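PDB 6IWR: N-acetylgalactosaminyltransferase 7 from Homo sapiens, which is a glycosyltransferase that pairs a glycosyl transferase family 2 domain of the GT-A clan with a ricin-type beta-trefoil lectin domain. Local coordinates for residues I226-A231 / F338-G343; N356-Y361 / V406-V411; W412-K417 / K440-H445. All blocks are in the same frame, centred on the assembly; numbering follows the deposited sequence.

Contact 1: I226-A231 / F338-G343; sequences IGAQKA and FFFELG
Phe-340 presents the outer rim of its ring to Ala-228 and Gln-229, edge first. Phe-340 CZ lies 3.6 Å from the backbone atom Ala-228 O, and this oxygen sits in the plane of the ring. Phe-340 CZ is also 3.9 Å from Ala-228 CB and 4.0 Å from Gln-229 CG, which likewise sits at the edge, near the ring plane. The Gln-229 and Phe-340 side chains pass at a slant, yet the glutamine amide and the ring are nearly coplanar, 20° apart. Phe-340 gets there with CG anti to its own carbonyl carbon (chi1 -81°), which turns the ring from a CB that does not itself point at the other helix. Phe-339 does point that way, and Phe-339 CD2 comes within 4.3 Å of Ala-228 CB at an oblique angle. The small alanine thus meets two consecutive phenylalanines, one through its methyl group and the other through both methyl and carbonyl. The backbones stay apart: the helical segments 226-230 and 338-342 approach to 11.4 Å between axes, and the aromatic side chains span the difference. Ala-228 and Phe-339 also pack on Leu-237 and Tyr-239 of strand 236-240, so the contact joins two helices beside the central sheet of the GT-A-type fold. No hydrogen bond joins the two segments; Ala-228 O is instead bound by Arg-336, from the start of helix 336-342 on the phenylalanine side. The contact therefore rests on dispersion, with perhaps a weak electrostatic attraction between the hydrogen-bearing rim of Phe-340 and the carbonyl oxygen.

Contact 2: N356-Y361 / V406-V411; sequences NFEISY and VRVVEV
This is a buried apolar contact between two nearly parallel helices, 355-365 and 400-412, made by one valine, Val-408, against Phe-357, Glu-358 and Tyr-361. The axes of the two segments run 9.7 Å apart at 20°, and the CA atoms of Glu-358 and Val-408 are only 5.7 Å apart. Val-408 divides its two methyls. Val-408 CG1, anti to the backbone N (chi1 179°), meets the edge of the Tyr-361 ring in its plane, 3.7 Å from Tyr-361 CE2, and brushes Phe-357 CB more loosely. Val-408 CG2 turns to the other neighbour and packs 3.8 Å from Glu-358 CB, so it is the aliphatic base of the glutamate that is used. Beyond CG the Glu-358 chain bends, and its carboxylate finds partners outside the valine contact: OE2 pairs with Lys-362, one helical turn on, and OE1 accepts from the backbone N of Asp-346. The carboxylate is thus satisfied by these two residues, and the interface itself has no hydrogen bond. Asp-346 also takes a salt bridge from Arg-407, which ties the loop after helix 336-342 to both helices. Met-300 touches Phe-357 and Val-408, and Leu-438 of helix 436-444 touches Glu-358 and Arg-407. Helix 336-342 packs on Ile-359, and helix 417-423 covers Val-406 and Val-409.

Contact 3: W412-K417 / K440-H445; sequences WWDEYK and KFREDH
Trp-412 overlaps the aliphatic chain of Arg-442 with the six-membered part of its indole: CZ3 is 3.5 Å from Arg-442 CD and 3.6 Å from Arg-442 CG, while CE3 and CH2 flank the same methylenes. The two side chains run antiparallel alongside each other, with the indole and guanidinium planes only 12° apart. Arg-442 can do this because it runs fully extended, starting with CG anti to its backbone N (chi1 -175°), which carries the guanidinium beyond the tryptophan to Asp-414. There it grips the carboxylate end-on in a salt bridge. Arg-442 NH2 gives a fairly straight bond of 2.9 Å to Asp-414 OD2, which lies in the guanidinium plane and accepts on its syn lone pair. The bond from Arg-442 NH1 to Asp-414 OD1, 2.8 Å, is more bent, with OD1 tilted out of the guanidinium plane. A further, weak bond runs from NH2 to OD1. The carboxylate and guanidinium are turned 30° from each other. Arg-442 NH1 also binds Val-411 O, and Asp-414 OD2 accepts from Phe-450 N. At the far end of the indole, Phe-441 CE2 meets Trp-412 CH2 edge against edge at 4.4 Å, while His-445 CD2 lies over one face of the Phe-441 ring, toward its rim. The contact joins the end of helix 400-412 and the turn after it to helix 436-444. Trp-412 also rests on helix 355-365 and on Cys-366, whose disulfide to Cys-447 links the end of that helix to the loop after helix 436-444; Trp-413 stacks on Phe-450 of helix 450-457.

Along the chain the three contacts come in series; none nests within or crosses another. Contact 1 closes the longest loop, 106 residues with much of the central sheet in it, bringing helix 336-342 back to helix 219-230. Contact 2 then spans 44 residues, from helix 355-365 to helix 400-412, and contact 3 closes a 22-residue excursion that includes most of helix 417-423. Contacts 1 and 2 meet where Phe-339 and Leu-342 pack on Ile-359. Contacts 2 and 3 share helix 400-412, and Glu-410 forms a salt bridge with Lys-417. Phe-441 in turn touches the backbone of Glu-341, linking helix 436-444 of contact 3 back to helix 336-342 of contact 1.

Contact 1: I226-A231 / F338-G343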
loop_
_atom_site.group_PDB
_atom_site.type_symbol
_atom_site.label_atom_id
_atom_site.label_comp_id
_atom_site.label_asym_id
_atom_site.label_seq_id
_atom_site.Cartn_x
_atom_site.Cartn_y
_atom_site.Cartn_z
ATOM N N ILE A 226 -18.875 5.681 -28.830
ATOM C CA ILE A 226 -18.453 5.352 -30.189
ATOM C C ILE A 226 -18.854 3.924 -30.539
ATOM O O ILE A 226 -19.333 3.649 -31.649
ATOM C CB ILE A 226 -16.932 5.555 -30.339
ATOM C CG1 ILE A 226 -16.564 7.036 -30.145
ATOM C CG2 ILE A 226 -16.452 4.962 -31.671
ATOM C CD1 ILE A 226 -15.127 7.257 -29.804
ATOM N N GLY A 227 -18.625 2.989 -29.614
ATOM C CA GLY A 227 -19.079 1.627 -29.822
ATOM C C GLY A 227 -20.535 1.571 -30.233
ATOM O O GLY A 227 -20.884 0.980 -31.265
ATOM N N ALA A 228 -21.419 2.208 -29.437
ATOM C CA ALA A 228 -22.832 2.228 -29.811
ATOM C C ALA A 228 -23.021 2.714 -31.242
ATOM O O ALA A 228 -23.933 2.262 -31.940
ATOM C CB ALA A 228 -23.633 3.103 -28.846
ATOM N N GLN A 229 -22.162 3.615 -31.707
ATOM C CA GLN A 229 -22.387 4.225 -33.009
ATOM C C GLN A 229 -21.814 3.387 -34.144
ATOM O O GLN A 229 -22.375 3.361 -35.246
ATOM C CB GLN A 229 -21.797 5.622 -33.013
ATOM C CG GLN A 229 -22.361 6.415 -31.905
ATOM C CD GLN A 229 -21.723 7.768 -31.777
ATOM O OE1 GLN A 229 -20.499 7.903 -31.820
ATOM N NE2 GLN A 229 -22.555 8.790 -31.603
ATOM N N LYS A 230 -20.712 2.693 -33.898
ATOM C CA LYS A 230 -20.092 1.872 -34.923
ATOM C C LYS A 230 -20.617 0.449 -34.928
ATOM O O LYS A 230 -20.258 -0.320 -35.825
ATOM C CB LYS A 230 -18.565 1.881 -34.758
ATOM C CG LYS A 230 -17.927 3.210 -35.222
ATOM C CD LYS A 230 -16.652 3.525 -34.454
ATOM C CE LYS A 230 -15.817 4.568 -35.172
ATOM N NZ LYS A 230 -15.912 4.377 -36.650
ATOM N N ALA A 231 -21.469 0.090 -33.973
ATOM C CA ALA A 231 -21.979 -1.274 -33.854
ATOM C C ALA A 231 -23.456 -1.182 -34.187
ATOM O O ALA A 231 -24.285 -0.921 -33.320
ATOM C CB ALA A 231 -21.748 -1.860 -32.474
ATOM N N PHE A 338 -32.991 2.436 -27.588
ATOM C CA PHE A 338 -33.285 2.979 -26.278
ATOM C C PHE A 338 -32.098 3.676 -25.641
ATOM O O PHE A 338 -32.229 4.757 -25.119
ATOM C CB PHE A 338 -33.762 1.863 -25.375
ATOM C CG PHE A 338 -34.193 2.322 -24.033
ATOM C CD1 PHE A 338 -35.218 3.221 -23.899
ATOM C CD2 PHE A 338 -33.579 1.850 -22.911
ATOM C CE1 PHE A 338 -35.617 3.643 -22.661
ATOM C CE2 PHE A 338 -33.976 2.261 -21.670
ATOM C CZ PHE A 338 -34.992 3.161 -21.547
ATOM N N PHE A 339 -30.929 3.061 -25.718
ATOM C CA PHE A 339 -29.694 3.735 -25.366
ATOM C C PHE A 339 -29.558 5.044 -26.138
ATOM O O PHE A 339 -29.212 6.080 -25.563
ATOM C CB PHE A 339 -28.508 2.817 -25.637
ATOM C CG PHE A 339 -27.282 3.215 -24.910
ATOM C CD1 PHE A 339 -27.374 4.016 -23.793
ATOM C CD2 PHE A 339 -26.037 2.797 -25.340
ATOM C CE1 PHE A 339 -26.245 4.381 -23.108
ATOM C CE2 PHE A 339 -24.897 3.159 -24.665
ATOM C CZ PHE A 339 -24.999 3.950 -23.542
ATOM N N PHE A 340 -29.844 5.034 -27.445
ATOM C CA PHE A 340 -29.789 6.310 -28.153
ATOM C C PHE A 340 -30.879 7.258 -27.665
ATOM O O PHE A 340 -30.610 8.446 -27.444
ATOM C CB PHE A 340 -29.843 6.112 -29.665
ATOM C CG PHE A 340 -28.524 5.744 -30.238
ATOM C CD1 PHE A 340 -27.610 6.722 -30.612
ATOM C CD2 PHE A 340 -28.150 4.414 -30.328
ATOM C CE1 PHE A 340 -26.355 6.377 -31.103
ATOM C CE2 PHE A 340 -26.914 4.065 -30.813
ATOM C CZ PHE A 340 -26.009 5.050 -31.210
ATOM N N GLU A 341 -32.060 6.753 -27.355
ATOM C CA GLU A 341 -33.097 7.628 -26.825
ATOM C C GLU A 341 -32.630 8.272 -25.515
ATOM O O GLU A 341 -32.933 9.427 -25.240
ATOM C CB GLU A 341 -34.407 6.867 -26.642
ATOM C CG GLU A 341 -35.062 6.484 -27.957
ATOM C CD GLU A 341 -36.340 5.700 -27.769
ATOM O OE1 GLU A 341 -36.287 4.611 -27.168
ATOM O OE2 GLU A 341 -37.397 6.170 -28.227
ATOM N N LEU A 342 -31.935 7.503 -24.687
ATOM C CA LEU A 342 -31.222 8.040 -23.534
ATOM C C LEU A 342 -30.110 8.945 -24.050
ATOM O O LEU A 342 -29.811 9.981 -23.475
ATOM C CB LEU A 342 -30.686 6.917 -22.649
ATOM C CG LEU A 342 -31.632 6.350 -21.583
ATOM C CD1 LEU A 342 -33.083 6.744 -21.802
ATOM C CD2 LEU A 342 -31.497 4.841 -21.484
ATOM N N GLY A 343 -29.515 8.518 -25.158
ATOM C CA GLY A 343 -28.609 9.324 -25.952
ATOM C C GLY A 343 -27.344 9.995 -25.460
ATOM O O GLY A 343 -27.181 11.186 -25.689
#

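Contact 2: N356-Y361 / V406-V411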
loop_
_atom_site.group_PDB
_atom_site.type_symbol
_atom_site.label_atom_id
_atom_site.label_comp_id
_atom_site.label_asym_id
_atom_site.label_seq_id
_atom_site.Cartn_x
_atom_site.Cartn_y
_atom_site.Cartn_z
ATOM N N ASN A 356 -21.693 4.913 -14.872
ATOM C CA ASN A 356 -22.524 3.809 -14.465
ATOM C C ASN A 356 -23.726 4.300 -13.695
ATOM O O ASN A 356 -24.817 3.807 -13.852
ATOM C CB ASN A 356 -21.720 2.818 -13.628
ATOM C CG ASN A 356 -21.140 3.433 -12.378
ATOM O OD1 ASN A 356 -20.418 4.397 -12.439
ATOM N ND2 ASN A 356 -21.450 2.860 -11.247
ATOM N N PHE A 357 -23.493 5.267 -12.834
ATOM C CA PHE A 357 -24.542 5.932 -12.105
ATOM C C PHE A 357 -25.475 6.767 -12.968
ATOM O O PHE A 357 -26.662 6.728 -12.793
ATOM C CB PHE A 357 -23.938 6.756 -10.985
ATOM C CG PHE A 357 -23.206 5.938 -9.977
ATOM C CD1 PHE A 357 -23.813 4.871 -9.374
ATOM C CD2 PHE A 357 -21.913 6.237 -9.637
ATOM C CE1 PHE A 357 -23.145 4.115 -8.448
ATOM C CE2 PHE A 357 -21.238 5.487 -8.712
ATOM C CZ PHE A 357 -21.855 4.426 -8.117
ATOM N N GLU A 358 -24.914 7.493 -13.919
ATOM C CA GLU A 358 -25.677 8.362 -14.786
ATOM C C GLU A 358 -26.691 7.634 -15.664
ATOM O O GLU A 358 -27.827 8.058 -15.757
ATOM C CB GLU A 358 -24.715 9.140 -15.670
ATOM C CG GLU A 358 -25.304 10.383 -16.286
ATOM C CD GLU A 358 -25.486 10.286 -17.776
ATOM O OE1 GLU A 358 -24.857 9.442 -18.401
ATOM O OE2 GLU A 358 -26.273 11.059 -18.319
ATOM N N ILE A 359 -26.285 6.523 -16.271
ATOM C CA ILE A 359 -27.190 5.698 -17.063
ATOM C C ILE A 359 -28.208 5.010 -16.168
ATOM O O ILE A 359 -29.378 4.872 -16.553
ATOM C CB ILE A 359 -26.380 4.694 -17.912
ATOM C CG1 ILE A 359 -27.259 4.020 -18.967
ATOM C CG2 ILE A 359 -25.756 3.622 -17.037
ATOM C CD1 ILE A 359 -27.719 4.925 -20.045
ATOM N N SER A 360 -27.804 4.595 -14.955
ATOM C CA SER A 360 -28.762 4.016 -14.004
ATOM C C SER A 360 -29.875 5.001 -13.648
ATOM O O SER A 360 -31.063 4.671 -13.751
ATOM C CB SER A 360 -28.055 3.566 -12.729
ATOM O OG SER A 360 -27.062 2.606 -13.006
ATOM N N TYR A 361 -29.516 6.205 -13.188
ATOM C CA TYR A 361 -30.552 7.176 -12.847
ATOM C C TYR A 361 -31.423 7.490 -14.067
ATOM O O TYR A 361 -32.654 7.429 -13.979
ATOM C CB TYR A 361 -29.937 8.445 -12.245
ATOM C CG TYR A 361 -28.980 8.179 -11.096
ATOM C CD1 TYR A 361 -29.279 7.245 -10.120
ATOM C CD2 TYR A 361 -27.767 8.857 -11.010
ATOM C CE1 TYR A 361 -28.404 7.000 -9.081
ATOM C CE2 TYR A 361 -26.881 8.627 -9.984
ATOM C CZ TYR A 361 -27.195 7.699 -9.017
ATOM O OH TYR A 361 -26.300 7.454 -7.989
ATOM N N VAL A 406 -19.913 15.474 -10.271
ATOM C CA VAL A 406 -20.721 16.679 -10.105
ATOM C C VAL A 406 -21.751 16.796 -11.213
ATOM O O VAL A 406 -22.878 17.239 -10.980
ATOM C CB VAL A 406 -19.830 17.928 -10.054
ATOM C CG1 VAL A 406 -20.709 19.168 -10.127
ATOM C CG2 VAL A 406 -18.996 17.919 -8.775
ATOM N N ARG A 407 -21.370 16.460 -12.441
ATOM C CA ARG A 407 -22.335 16.520 -13.530
ATOM C C ARG A 407 -23.497 15.580 -13.253
ATOM O O ARG A 407 -24.667 15.967 -13.335
ATOM C CB ARG A 407 -21.654 16.191 -14.859
ATOM C CG ARG A 407 -20.517 17.155 -15.228
ATOM C CD ARG A 407 -19.898 16.802 -16.552
ATOM N NE ARG A 407 -20.899 16.751 -17.607
ATOM C CZ ARG A 407 -21.348 17.817 -18.272
ATOM N NH1 ARG A 407 -20.907 19.030 -17.976
ATOM N NH2 ARG A 407 -22.264 17.686 -19.225
ATOM N N VAL A 408 -23.195 14.351 -12.860
ATOM C CA VAL A 408 -24.264 13.398 -12.596
ATOM C C VAL A 408 -25.179 13.917 -11.506
ATOM O O VAL A 408 -26.409 13.901 -11.649
ATOM C CB VAL A 408 -23.687 12.023 -12.230
ATOM C CG1 VAL A 408 -24.831 11.049 -11.923
ATOM C CG2 VAL A 408 -22.828 11.510 -13.375
ATOM N N VAL A 409 -24.591 14.374 -10.393
ATOM C CA VAL A 409 -25.387 14.766 -9.232
ATOM C C VAL A 409 -26.257 15.971 -9.563
ATOM O O VAL A 409 -27.450 16.008 -9.228
ATOM C CB VAL A 409 -24.475 15.045 -8.026
ATOM C CG1 VAL A 409 -25.226 15.851 -6.949
ATOM C CG2 VAL A 409 -23.912 13.723 -7.448
ATOM N N GLU A 410 -25.670 16.972 -10.233
ATOM C CA GLU A 410 -26.375 18.219 -10.491
ATOM C C GLU A 410 -27.592 18.010 -11.395
ATOM O O GLU A 410 -28.576 18.766 -11.305
ATOM C CB GLU A 410 -25.413 19.239 -11.108
ATOM C CG GLU A 410 -24.585 20.096 -10.111
ATOM C CD GLU A 410 -25.430 20.786 -9.052
ATOM O OE1 GLU A 410 -24.928 20.974 -7.912
ATOM O OE2 GLU A 410 -26.597 21.125 -9.358
ATOM N N VAL A 411 -27.570 17.002 -12.270
ATOM C CA VAL A 411 -28.718 16.830 -13.156
ATOM C C VAL A 411 -29.750 15.863 -12.565
ATOM O O VAL A 411 -30.941 15.997 -12.847
ATOM C CB VAL A 411 -28.270 16.411 -14.580
ATOM C CG1 VAL A 411 -27.136 15.468 -14.513
ATOM C CG2 VAL A 411 -29.419 15.747 -15.342
#

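Contact 3: W412-K417 / K440-H445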
loop_
_atom_site.group_PDB
_atom_site.type_symbol
_atom_site.label_atom_id
_atom_site.label_comp_id
_atom_site.label_asym_id
_atom_site.label_seq_id
_atom_site.Cartn_x
_atom_site.Cartn_y
_atom_site.Cartn_z
ATOM N N TRP A 412 -29.341 14.931 -11.700
ATOM C CA TRP A 412 -30.218 13.829 -11.305
ATOM C C TRP A 412 -30.588 13.783 -9.830
ATOM O O TRP A 412 -31.674 13.298 -9.513
ATOM C CB TRP A 412 -29.594 12.474 -11.696
ATOM C CG TRP A 412 -29.524 12.289 -13.172
ATOM C CD1 TRP A 412 -28.396 12.276 -13.961
ATOM C CD2 TRP A 412 -30.635 12.156 -14.065
ATOM N NE1 TRP A 412 -28.754 12.130 -15.301
ATOM C CE2 TRP A 412 -30.119 12.054 -15.381
ATOM C CE3 TRP A 412 -32.023 12.136 -13.885
ATOM C CZ2 TRP A 412 -30.943 11.926 -16.492
ATOM C CZ3 TRP A 412 -32.840 12.006 -15.002
ATOM C CH2 TRP A 412 -32.300 11.902 -16.282
ATOM N N TRP A 413 -29.739 14.261 -8.918
ATOM C CA TRP A 413 -29.965 14.017 -7.494
ATOM C C TRP A 413 -30.871 15.036 -6.816
ATOM O O TRP A 413 -31.172 14.866 -5.629
ATOM C CB TRP A 413 -28.647 13.987 -6.720
ATOM C CG TRP A 413 -27.879 12.716 -6.798
ATOM C CD1 TRP A 413 -27.901 11.793 -7.815
ATOM C CD2 TRP A 413 -26.955 12.214 -5.818
ATOM N NE1 TRP A 413 -27.044 10.749 -7.529
ATOM C CE2 TRP A 413 -26.445 10.984 -6.315
ATOM C CE3 TRP A 413 -26.507 12.681 -4.574
ATOM C CZ2 TRP A 413 -25.519 10.215 -5.606
ATOM C CZ3 TRP A 413 -25.586 11.920 -3.873
ATOM C CH2 TRP A 413 -25.097 10.698 -4.393
ATOM N N ASP A 414 -31.291 16.088 -7.510
ATOM C CA ASP A 414 -32.128 17.108 -6.897
ATOM C C ASP A 414 -31.638 17.511 -5.512
ATOM O O ASP A 414 -30.466 17.866 -5.334
ATOM C CB ASP A 414 -33.574 16.643 -6.776
ATOM C CG ASP A 414 -34.124 16.120 -8.078
ATOM O OD1 ASP A 414 -33.635 16.553 -9.139
ATOM O OD2 ASP A 414 -35.031 15.254 -8.033
ATOM N N GLU A 415 -32.540 17.458 -4.527
ATOM C CA GLU A 415 -32.249 17.956 -3.192
ATOM C C GLU A 415 -31.132 17.118 -2.602
ATOM O O GLU A 415 -30.432 17.550 -1.678
ATOM C CB GLU A 415 -33.491 17.934 -2.289
ATOM C CG GLU A 415 -34.384 16.698 -2.385
ATOM C CD GLU A 415 -35.725 17.004 -3.043
ATOM O OE1 GLU A 415 -36.758 16.411 -2.630
ATOM O OE2 GLU A 415 -35.737 17.852 -3.962
ATOM N N TYR A 416 -30.945 15.918 -3.135
ATOM C CA TYR A 416 -29.895 15.080 -2.588
ATOM C C TYR A 416 -28.501 15.582 -2.918
ATOM O O TYR A 416 -27.548 15.070 -2.322
ATOM C CB TYR A 416 -30.065 13.642 -3.060
ATOM C CG TYR A 416 -31.135 12.916 -2.289
ATOM C CD1 TYR A 416 -32.489 13.226 -2.470
ATOM C CD2 TYR A 416 -30.798 11.930 -1.364
ATOM C CE1 TYR A 416 -33.476 12.565 -1.745
ATOM C CE2 TYR A 416 -31.764 11.272 -0.639
ATOM C CZ TYR A 416 -33.105 11.591 -0.834
ATOM O OH TYR A 416 -34.080 10.928 -0.109
ATOM N N LYS A 417 -28.347 16.574 -3.814
ATOM C CA LYS A 417 -27.001 17.101 -4.037
ATOM C C LYS A 417 -26.357 17.542 -2.723
ATOM O O LYS A 417 -25.150 17.358 -2.545
ATOM C CB LYS A 417 -26.977 18.247 -5.066
ATOM C CG LYS A 417 -27.902 19.434 -4.875
ATOM C CD LYS A 417 -27.788 20.393 -6.076
ATOM C CE LYS A 417 -28.999 20.315 -7.043
ATOM N NZ LYS A 417 -29.222 21.651 -7.707
ATOM N N LYS A 440 -32.411 19.827 -19.832
ATOM C CA LYS A 440 -33.568 19.885 -20.721
ATOM C C LYS A 440 -34.076 18.486 -21.078
ATOM O O LYS A 440 -35.295 18.268 -21.191
ATOM C CB LYS A 440 -33.226 20.672 -21.978
ATOM C CG LYS A 440 -34.390 20.830 -22.918
ATOM C CD LYS A 440 -34.105 21.902 -23.960
ATOM C CE LYS A 440 -34.768 21.593 -25.298
ATOM N NZ LYS A 440 -36.193 21.285 -25.149
ATOM N N PHE A 441 -33.165 17.526 -21.268
ATOM C CA PHE A 441 -33.585 16.150 -21.520
ATOM C C PHE A 441 -34.523 15.651 -20.427
ATOM O O PHE A 441 -35.618 15.140 -20.706
ATOM C CB PHE A 441 -32.366 15.235 -21.622
ATOM C CG PHE A 441 -32.713 13.784 -21.689
ATOM C CD1 PHE A 441 -32.948 13.169 -22.917
ATOM C CD2 PHE A 441 -32.818 13.027 -20.524
ATOM C CE1 PHE A 441 -33.282 11.825 -22.980
ATOM C CE2 PHE A 441 -33.132 11.680 -20.579
ATOM C CZ PHE A 441 -33.372 11.079 -21.813
ATOM N N ARG A 442 -34.106 15.801 -19.168
ATOM C CA ARG A 442 -34.902 15.309 -18.053
ATOM C C ARG A 442 -36.264 15.986 -18.000
ATOM O O ARG A 442 -37.282 15.329 -17.747
ATOM C CB ARG A 442 -34.143 15.526 -16.755
ATOM C CG ARG A 442 -34.837 14.943 -15.591
ATOM C CD ARG A 442 -34.058 15.195 -14.330
ATOM N NE ARG A 442 -34.914 15.033 -13.162
ATOM C CZ ARG A 442 -34.494 15.176 -11.913
ATOM N NH1 ARG A 442 -33.228 15.479 -11.667
ATOM N NH2 ARG A 442 -35.345 15.005 -10.910
ATOM N N GLU A 443 -36.311 17.297 -18.242
ATOM C CA GLU A 443 -37.592 17.991 -18.244
ATOM C C GLU A 443 -38.455 17.590 -19.435
ATOM O O GLU A 443 -39.655 17.370 -19.282
ATOM C CB GLU A 443 -37.375 19.498 -18.220
ATOM C CG GLU A 443 -37.437 20.071 -16.811
ATOM C CD GLU A 443 -36.941 21.506 -16.720
ATOM O OE1 GLU A 443 -36.089 21.908 -17.555
ATOM O OE2 GLU A 443 -37.409 22.228 -15.804
ATOM N N ASP A 444 -37.877 17.497 -20.628
ATOM C CA ASP A 444 -38.699 17.197 -21.797
ATOM C C ASP A 444 -39.360 15.832 -21.673
ATOM O O ASP A 444 -40.521 15.667 -22.060
ATOM C CB ASP A 444 -37.863 17.277 -23.074
ATOM C CG ASP A 444 -37.564 18.713 -23.490
ATOM O OD1 ASP A 444 -38.185 19.638 -22.923
ATOM O OD2 ASP A 444 -36.685 18.914 -24.358
ATOM N N HIS A 445 -38.645 14.846 -21.129
ATOM C CA HIS A 445 -39.162 13.493 -20.941
ATOM C C HIS A 445 -39.914 13.304 -19.628
ATOM O O HIS A 445 -40.285 12.176 -19.306
ATOM C CB HIS A 445 -38.022 12.478 -21.025
ATOM C CG HIS A 445 -37.458 12.327 -22.403
ATOM N ND1 HIS A 445 -37.807 11.293 -23.243
ATOM C CD2 HIS A 445 -36.563 13.080 -23.086
ATOM C CE1 HIS A 445 -37.150 11.412 -24.383
ATOM N NE2 HIS A 445 -36.393 12.492 -24.318
#